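Long-range contacts in HIAXHD3 (Humicola insolens, PDB 3ZXK), which probably removes arabinofuranose side chains from xylan as an exo-acting arabinofuranosidase of glycoside hydrolase family 43: residues A[421-426]-A[441-446]; A[387-392]-A[455-460]. All coordinates share one frame; numbering follows the deposited sequence.

Contact 1: A[421-426]-A[441-446]; sequences IVMVDD and RVAANG
Asp425 and Arg441 both set CG between the backbone N and the carbonyl carbon (chi1 65° and 52°), and the arginine then runs extended from CG to NE past the carboxylate. They sit on one face of a beta hairpin, strands 418-429 and 436-448, at the edge of a sheet in the concanavalin A-like sandwich. Asp425 OD1 lies over a face of the guanidinium, 3.2 Å from Arg441 NE, with the two planes 90° apart. This salt bridge therefore rests on charge, without a directed N-H. A water in the guanidinium plane links the pair instead, giving a bond to Asp425 OD2 and accepting one from Arg441 NH2, each 2.6 Å long. An alanine in place of Asp425 would probably cost Arg441 its closest charge partner and leave the bridging water without its acceptor, giving the guanidinium more freedom to turn. The strands make a classic beta bulge: Met423 O takes Ala443 N at 2.8 Å and Ala444 N at 3.3 Å. Met423 SD rests 3.8 Å from Ala443 CB, and both residues also touch Pro494 of the facing sheet. Across the other face, Val424 CG2 meets Val442 CG2 at 4.0 Å, beside Trp413. Further along that face, Asn445 OD1, which accepts from Arg420 NE, lies 3.6 Å from Val422 CG1.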
# COMPACT_ATOMS: atom_id res chain seq x y z
N ILE A 421 23.44 -19.77 9.14
CA ILE A 421 22.63 -18.58 9.41
C ILE A 421 23.52 -17.36 9.53
O ILE A 421 24.58 -17.44 10.14
CB ILE A 421 21.79 -18.77 10.69
CG1 ILE A 421 20.96 -20.04 10.54
CG2 ILE A 421 20.88 -17.58 10.95
CD1 ILE A 421 20.35 -20.53 11.82
N VAL A 422 23.10 -16.26 8.92
CA VAL A 422 23.78 -14.97 8.99
C VAL A 422 22.77 -13.85 9.24
O VAL A 422 21.57 -13.98 8.90
CB VAL A 422 24.57 -14.65 7.68
CG1 VAL A 422 25.70 -15.66 7.45
CG2 VAL A 422 23.64 -14.62 6.47
N MET A 423 23.24 -12.77 9.85
CA MET A 423 22.48 -11.53 9.91
C MET A 423 23.30 -10.49 9.14
O MET A 423 24.46 -10.31 9.44
CB MET A 423 22.20 -11.14 11.38
CG MET A 423 21.31 -9.92 11.54
SD MET A 423 22.23 -8.36 11.42
CE MET A 423 20.98 -7.09 11.68
N VAL A 424 22.67 -9.84 8.16
CA VAL A 424 23.27 -8.87 7.26
C VAL A 424 22.62 -7.49 7.45
O VAL A 424 21.37 -7.36 7.49
CB VAL A 424 23.11 -9.34 5.79
CG1 VAL A 424 23.46 -8.25 4.77
CG2 VAL A 424 23.90 -10.63 5.55
N ASP A 425 23.45 -6.45 7.54
CA ASP A 425 22.92 -5.11 7.62
C ASP A 425 23.63 -4.20 6.62
O ASP A 425 24.35 -4.69 5.75
CB ASP A 425 22.96 -4.58 9.08
CG ASP A 425 24.37 -4.41 9.63
OD1 ASP A 425 25.38 -4.62 8.92
OD2 ASP A 425 24.47 -4.01 10.82
N ASP A 426 23.38 -2.90 6.70
CA ASP A 426 23.98 -1.92 5.77
C ASP A 426 23.67 -2.20 4.29
O ASP A 426 24.50 -1.99 3.41
CB ASP A 426 25.49 -1.80 5.97
CG ASP A 426 26.07 -0.58 5.30
OD1 ASP A 426 25.44 0.51 5.37
OD2 ASP A 426 27.16 -0.69 4.68
N ARG A 441 26.77 -6.14 4.66
CA ARG A 441 27.87 -6.89 5.25
C ARG A 441 27.26 -7.84 6.27
O ARG A 441 26.21 -7.52 6.84
CB ARG A 441 28.86 -5.94 5.95
CG ARG A 441 28.19 -4.98 6.93
CD ARG A 441 29.16 -4.42 7.96
NE ARG A 441 28.44 -3.86 9.10
CZ ARG A 441 28.12 -2.57 9.25
NH1 ARG A 441 28.46 -1.67 8.34
NH2 ARG A 441 27.47 -2.18 10.34
N VAL A 442 27.91 -8.98 6.49
CA VAL A 442 27.55 -9.88 7.57
C VAL A 442 27.92 -9.25 8.90
O VAL A 442 29.09 -9.03 9.20
CB VAL A 442 28.13 -11.30 7.42
CG1 VAL A 442 27.82 -12.15 8.64
CG2 VAL A 442 27.58 -11.96 6.15
N ALA A 443 26.90 -8.94 9.69
CA ALA A 443 27.11 -8.30 10.97
C ALA A 443 27.29 -9.35 12.05
O ALA A 443 27.93 -9.11 13.06
CB ALA A 443 25.94 -7.37 11.31
N ALA A 444 26.70 -10.53 11.84
CA ALA A 444 26.90 -11.66 12.76
C ALA A 444 26.68 -12.99 12.06
O ALA A 444 25.81 -13.12 11.22
CB ALA A 444 25.97 -11.57 13.98
N ASN A 445 27.50 -13.97 12.42
CA ASN A 445 27.30 -15.35 11.96
C ASN A 445 26.59 -16.15 13.03
O ASN A 445 26.99 -16.17 14.22
CB ASN A 445 28.64 -16.02 11.61
CG ASN A 445 29.29 -15.40 10.39
OD1 ASN A 445 28.84 -15.62 9.27
ND2 ASN A 445 30.31 -14.59 10.60
N GLY A 446 25.56 -16.85 12.58
CA GLY A 446 24.93 -17.87 13.41
C GLY A 446 25.53 -19.23 13.07
O GLY A 446 26.58 -19.30 12.42
O HOH W 1 26.77 -4.02 12.08

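Contact 2: A[387-392]-A[455-460]; sequences LDVRGM and QDIWLR
Leu387 pairs with Ile457 where strands 380-388 and 457-464 meet inside the second sheet of the concanavalin A-like sandwich. They form an antiparallel hydrogen-bonded pair: Leu387 N gives to Ile457 O at 2.8 Å, and Ile457 N returns a bond to Leu387 O at 2.9 Å. Both side chains rise on the same face of the sheet. Leu387 CB faces Ile457 CG2, while Leu387 CD1 reaches Leu459 CD1 at 3.9 Å, the two leucines crossing at about a right angle. Leu387 O also receives a CA-H...O contact from Asp456, whose carboxylate forms salt bridges to Arg386 and Lys527. Asp456 OD2 in addition accepts from Trp458 NE1; the oxygen lies in the plane of the indole, but the donor stands above that of the carboxylate.

The strand ends at Asp388. Asp388 CB packs 3.4 Å from Gln455 O, a carbonyl that also accepts from Lys527 NZ. Asp388 CG stands anti to the backbone N (chi1 175°), and Asp388 OD1 takes the backbone N of Arg390 to close an Asx turn. Val389 CG1 then lies 4.0 Å from Ile457 CG2, extending the apolar patch begun by Leu387. Val389 also opens a type I turn, closed by Met392 N bonding back to Val389 O.

Arg390 grips Asp388 side-on: NE goes to OD1 at 3.0 Å and NH2 to the syn lone pair of OD2 at 2.8 Å. With the backbone bond, OD1 holds two N-H groups, and the fork should fix the rotation of the guanidinium. The Gln455 side chain runs alongside Arg390, and its CG sits 3.7 Å above the guanidinium plane, over the centre of the group.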
# COMPACT_ATOMS: atom_id res chain seq x y z
N LEU A 387 10.70 -21.90 6.87
CA LEU A 387 11.28 -22.33 5.58
C LEU A 387 11.87 -23.71 5.61
O LEU A 387 12.34 -24.18 6.66
CB LEU A 387 12.35 -21.35 5.09
CG LEU A 387 11.88 -19.91 4.87
CD1 LEU A 387 12.15 -19.06 6.10
CD2 LEU A 387 12.60 -19.35 3.65
N ASP A 388 11.83 -24.38 4.46
CA ASP A 388 12.67 -25.55 4.21
C ASP A 388 13.75 -25.12 3.18
O ASP A 388 13.42 -24.78 2.04
CB ASP A 388 11.80 -26.68 3.67
CG ASP A 388 12.59 -27.93 3.24
OD1 ASP A 388 13.85 -27.93 3.16
OD2 ASP A 388 11.90 -28.94 2.92
N VAL A 389 15.02 -25.12 3.58
CA VAL A 389 16.06 -24.56 2.71
C VAL A 389 17.03 -25.62 2.16
O VAL A 389 18.13 -25.30 1.67
CB VAL A 389 16.87 -23.42 3.39
CG1 VAL A 389 15.94 -22.27 3.82
CG2 VAL A 389 17.67 -23.95 4.57
N ARG A 390 16.62 -26.89 2.21
CA ARG A 390 17.47 -27.98 1.71
C ARG A 390 17.84 -27.83 0.24
O ARG A 390 18.92 -28.29 -0.17
CB ARG A 390 16.88 -29.35 1.97
CG ARG A 390 16.84 -29.70 3.45
CD ARG A 390 16.04 -30.95 3.69
NE ARG A 390 14.70 -30.80 3.11
CZ ARG A 390 13.88 -31.81 2.87
NH1 ARG A 390 14.25 -33.05 3.15
NH2 ARG A 390 12.68 -31.59 2.34
N GLY A 391 16.97 -27.17 -0.53
CA GLY A 391 17.20 -26.99 -1.97
C GLY A 391 18.17 -25.89 -2.35
O GLY A 391 18.39 -25.66 -3.55
N MET A 392 18.73 -25.18 -1.37
CA MET A 392 19.74 -24.16 -1.71
C MET A 392 20.97 -24.75 -2.37
O MET A 392 21.41 -25.86 -2.02
CB MET A 392 20.16 -23.37 -0.49
CG MET A 392 19.02 -22.55 0.07
SD MET A 392 19.52 -21.58 1.50
CE MET A 392 20.29 -20.17 0.73
N GLN A 455 15.53 -28.40 7.03
CA GLN A 455 14.16 -28.77 6.63
C GLN A 455 13.12 -27.92 7.37
O GLN A 455 12.00 -27.79 6.90
CB GLN A 455 13.93 -30.28 6.82
CG GLN A 455 12.64 -30.86 6.23
CD GLN A 455 11.41 -30.58 7.08
OE1 GLN A 455 11.48 -30.58 8.32
NE2 GLN A 455 10.27 -30.34 6.43
N ASP A 456 13.50 -27.29 8.49
CA ASP A 456 12.55 -26.51 9.26
C ASP A 456 13.24 -25.41 10.03
O ASP A 456 13.57 -25.56 11.20
CB ASP A 456 11.74 -27.40 10.21
CG ASP A 456 10.46 -26.73 10.69
OD1 ASP A 456 9.71 -26.21 9.84
OD2 ASP A 456 10.19 -26.78 11.91
N ILE A 457 13.49 -24.30 9.35
CA ILE A 457 14.11 -23.14 9.97
C ILE A 457 13.13 -21.99 10.07
O ILE A 457 12.41 -21.69 9.12
CB ILE A 457 15.40 -22.71 9.22
CG1 ILE A 457 16.06 -21.51 9.91
CG2 ILE A 457 15.10 -22.37 7.76
CD1 ILE A 457 17.53 -21.40 9.61
N TRP A 458 13.09 -21.36 11.24
CA TRP A 458 12.16 -20.28 11.50
C TRP A 458 12.94 -19.03 11.67
O TRP A 458 13.93 -18.99 12.44
CB TRP A 458 11.36 -20.55 12.76
CG TRP A 458 10.56 -21.84 12.73
CD1 TRP A 458 11.03 -23.15 12.53
CD2 TRP A 458 9.12 -21.98 13.00
NE1 TRP A 458 9.98 -24.05 12.62
CE2 TRP A 458 8.82 -23.41 12.90
CE3 TRP A 458 8.09 -21.08 13.28
CZ2 TRP A 458 7.53 -23.90 13.09
CZ3 TRP A 458 6.80 -21.60 13.47
CH2 TRP A 458 6.53 -22.98 13.37
N LEU A 459 12.53 -18.01 10.95
CA LEU A 459 13.22 -16.73 10.92
C LEU A 459 12.26 -15.64 11.38
O LEU A 459 11.19 -15.45 10.78
CB LEU A 459 13.75 -16.44 9.52
CG LEU A 459 14.80 -17.43 9.00
CD1 LEU A 459 15.18 -17.10 7.55
CD2 LEU A 459 16.04 -17.46 9.92
N ARG A 460 12.69 -14.88 12.37
CA ARG A 460 11.84 -13.92 13.05
C ARG A 460 12.38 -12.50 13.04
O ARG A 460 13.54 -12.28 13.37
CB ARG A 460 11.62 -14.40 14.49
CG ARG A 460 10.86 -13.44 15.43
CD ARG A 460 10.52 -14.10 16.76
NE ARG A 460 10.61 -13.10 17.82
CZ ARG A 460 10.82 -13.38 19.10
NH1 ARG A 460 10.87 -14.65 19.50
NH2 ARG A 460 10.92 -12.40 19.98

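In the fold
The centres of the two contacts lie about 17 Å apart in the C-terminal concanavalin A-like domain. Along the chain contact 1 is nested within contact 2: 387-392, at the end of strand 380-388, comes first, the hairpin of 421-426 and 441-446 follows, and 455-460 closes the loop. Contact 1 ends the eight-stranded sheet, whereas contact 2 joins neighbouring strands inside the seven-stranded one. The sheets meet between the contacts, where Ile421 CD1 packs 3.7 Å from Ile457 CD1, part of the sandwich core. Both contacts belong to the framework of the domain that also supplies Phe469 and Trp502 to the glycan pocket shared with the family 43 part.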